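Side-chain contact in alpha-L-rhamnosidase (Aspergillus terreus, PDB 6GSZ), which probably hydrolyses terminal non-reducing alpha-L-rhamnose residues of alpha-L-rhamnosides, as a calcium-binding, N-glycosylated glycoside hydrolase: residues Glu852-Gly857 against His861-Arg866. Numbering follows the deposited sequence.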
loop_
_atom_site.group_PDB
_atom_site.type_symbol
_atom_site.label_atom_id
_atom_site.label_comp_id
_atom_site.label_asym_id
_atom_site.label_seq_id
_atom_site.Cartn_x
_atom_site.Cartn_y
_atom_site.Cartn_z
ATOM N N GLU A 852 5.521 -25.644 -27.112
ATOM C CA GLU A 852 5.279 -24.649 -28.156
ATOM C C GLU A 852 5.158 -23.267 -27.523
ATOM O O GLU A 852 4.500 -23.106 -26.465
ATOM C CB GLU A 852 3.976 -24.967 -28.910
ATOM C CG GLU A 852 4.056 -26.231 -29.753
ATOM C CD GLU A 852 4.890 -26.117 -31.022
ATOM O OE1 GLU A 852 5.126 -24.971 -31.480
ATOM O OE2 GLU A 852 5.306 -27.175 -31.552
ATOM N N LYS A 853 5.770 -22.286 -28.199
ATOM C CA LYS A 853 5.638 -20.869 -27.924
ATOM C C LYS A 853 4.818 -20.257 -29.056
ATOM O O LYS A 853 5.087 -20.552 -30.229
ATOM C CB LYS A 853 6.997 -20.168 -27.919
ATOM C CG LYS A 853 7.883 -20.457 -26.713
ATOM C CD LYS A 853 9.086 -19.542 -26.607
ATOM C CE LYS A 853 8.827 -18.126 -27.093
ATOM N NZ LYS A 853 9.931 -17.203 -26.723
ATOM N N VAL A 854 3.829 -19.451 -28.701
ATOM C CA VAL A 854 2.810 -18.942 -29.600
ATOM C C VAL A 854 2.596 -17.457 -29.309
ATOM O O VAL A 854 2.308 -17.105 -28.169
ATOM C CB VAL A 854 1.486 -19.696 -29.366
ATOM C CG1 VAL A 854 0.439 -19.292 -30.365
ATOM C CG2 VAL A 854 1.689 -21.197 -29.361
ATOM N N ASP A 855 2.662 -16.595 -30.336
ATOM C CA ASP A 855 2.342 -15.151 -30.231
ATOM C C ASP A 855 0.838 -15.035 -30.490
ATOM O O ASP A 855 0.341 -15.557 -31.507
ATOM C CB ASP A 855 3.162 -14.353 -31.262
ATOM C CG ASP A 855 2.957 -12.834 -31.357
ATOM O OD1 ASP A 855 2.443 -12.241 -30.383
ATOM O OD2 ASP A 855 3.345 -12.217 -32.429
ATOM N N VAL A 856 0.119 -14.311 -29.641
ATOM C CA VAL A 856 -1.288 -14.107 -29.823
ATOM C C VAL A 856 -1.639 -12.643 -29.565
ATOM O O VAL A 856 -0.966 -12.000 -28.760
ATOM C CB VAL A 856 -2.135 -14.992 -28.889
ATOM C CG1 VAL A 856 -1.952 -16.445 -29.151
ATOM C CG2 VAL A 856 -1.903 -14.727 -27.414
ATOM N N GLY A 857 -2.767 -12.214 -30.169
ATOM C CA GLY A 857 -3.381 -10.946 -29.867
ATOM C C GLY A 857 -4.547 -11.113 -28.905
ATOM O O GLY A 857 -4.689 -12.145 -28.217
ATOM N N HIS A 861 -8.291 -17.427 -25.746
ATOM C CA HIS A 861 -7.582 -18.469 -26.435
ATOM C C HIS A 861 -7.626 -19.766 -25.626
ATOM O O HIS A 861 -7.338 -19.741 -24.448
ATOM C CB HIS A 861 -6.127 -18.052 -26.702
ATOM C CG HIS A 861 -6.000 -16.743 -27.401
ATOM N ND1 HIS A 861 -6.070 -16.627 -28.777
ATOM C CD2 HIS A 861 -5.835 -15.495 -26.915
ATOM C CE1 HIS A 861 -5.943 -15.351 -29.106
ATOM N NE2 HIS A 861 -5.799 -14.636 -27.975
ATOM N N GLU A 862 -7.926 -20.875 -26.269
ATOM C CA GLU A 862 -8.035 -22.179 -25.617
ATOM C C GLU A 862 -6.936 -23.083 -26.188
ATOM O O GLU A 862 -6.806 -23.174 -27.442
ATOM C CB GLU A 862 -9.411 -22.781 -25.866
ATOM C CG GLU A 862 -9.739 -23.916 -24.946
ATOM C CD GLU A 862 -11.202 -24.279 -24.993
ATOM O OE1 GLU A 862 -12.035 -23.406 -24.649
ATOM O OE2 GLU A 862 -11.466 -25.408 -25.324
ATOM N N TYR A 863 -6.192 -23.744 -25.305
ATOM C CA TYR A 863 -5.117 -24.660 -25.695
ATOM C C TYR A 863 -5.331 -26.030 -25.043
ATOM O O TYR A 863 -5.554 -26.127 -23.845
ATOM C CB TYR A 863 -3.750 -24.090 -25.307
ATOM C CG TYR A 863 -3.446 -22.726 -25.876
ATOM C CD1 TYR A 863 -3.815 -21.562 -25.224
ATOM C CD2 TYR A 863 -2.810 -22.607 -27.100
ATOM C CE1 TYR A 863 -3.547 -20.323 -25.778
ATOM C CE2 TYR A 863 -2.533 -21.374 -27.658
ATOM C CZ TYR A 863 -2.897 -20.224 -26.990
ATOM O OH TYR A 863 -2.639 -19.010 -27.541
ATOM N N HIS A 864 -5.233 -27.089 -25.858
ATOM C CA HIS A 864 -5.339 -28.425 -25.338
ATOM C C HIS A 864 -4.071 -29.162 -25.722
ATOM O O HIS A 864 -3.835 -29.346 -26.913
ATOM C CB HIS A 864 -6.605 -29.131 -25.842
ATOM C CG HIS A 864 -7.854 -28.456 -25.414
ATOM N ND1 HIS A 864 -8.421 -28.668 -24.166
ATOM C CD2 HIS A 864 -8.577 -27.483 -25.993
ATOM C CE1 HIS A 864 -9.473 -27.875 -24.035
ATOM N NE2 HIS A 864 -9.590 -27.143 -25.140
ATOM N N VAL A 865 -3.246 -29.500 -24.734
ATOM C CA VAL A 865 -1.971 -30.135 -24.967
ATOM C C VAL A 865 -2.054 -31.552 -24.440
ATOM O O VAL A 865 -2.137 -31.780 -23.236
ATOM C CB VAL A 865 -0.769 -29.394 -24.357
ATOM C CG1 VAL A 865 0.526 -30.006 -24.864
ATOM C CG2 VAL A 865 -0.820 -27.912 -24.668
ATOM N N ARG A 866 -1.992 -32.509 -25.369
ATOM C CA ARG A 866 -2.179 -33.901 -25.032
ATOM C C ARG A 866 -0.807 -34.492 -24.712
ATOM O O ARG A 866 0.168 -34.153 -25.352
ATOM C CB ARG A 866 -2.818 -34.695 -26.178
ATOM C CG ARG A 866 -4.292 -34.402 -26.433
ATOM C CD ARG A 866 -5.277 -35.042 -25.470
ATOM N NE ARG A 866 -6.643 -34.865 -25.954
ATOM C CZ ARG A 866 -7.687 -35.594 -25.584
ATOM N NH1 ARG A 866 -7.573 -36.467 -24.594
ATOM N NH2 ARG A 866 -8.848 -35.439 -26.206
#
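Val-856 packs against one face of the imidazole of His-861 while the carbonyl of Gly-857, the next residue, accepts a hydrogen bond from the same ring. His-861 NE2 reaches Gly-857 O at 2.7 Å, with an N-H...O angle of 150°; the oxygen lies a little out of the ring plane, and the donor is tilted from the carbonyl plane. The face is taken by Val-856, whose CB sits 4.0 Å from the ring centroid in a CH-pi contact displaced toward the rim. Histidine suits this place because one flat group offers an N-H at its edge and a face to a branched apolar neighbour. With chi1 at -53°, CG of His-861 turns away from its own carbonyl carbon and the ring projects across to the valine. Bond and face contact together limit the ring's rotation. Valine fits against this face, since CG2 also lies over the NE2-CD2 side of the ring and CG1 is left to meet Tyr-863 OH, at a close 3.1 Å. That methyl comes in near the plane of the phenol ring, at its hydroxyl end, so tyrosine spans the gap by its length.

Toward Val-854 the fit slackens: its CG1 comes no nearer than 4.2 Å to Tyr-863 OH, and the two side chains pass in opposite directions. On the other face of 861-866, away from 852-857, Glu-862 OE2 accepts a 2.6 Å bond from His-864 NE2, a polar pair suited to water.

The axes of 853-856 and 861-866 come within 10.9 Å and run nearly antiparallel, in two different sheets facing each other in the C-terminal beta domain. Strand 853-856 edges one sheet, pairing with 841-845; strand 859-868 edges the other beside 828-836, where His-861 also touches Val-836 and Tyr-863 touches Leu-832.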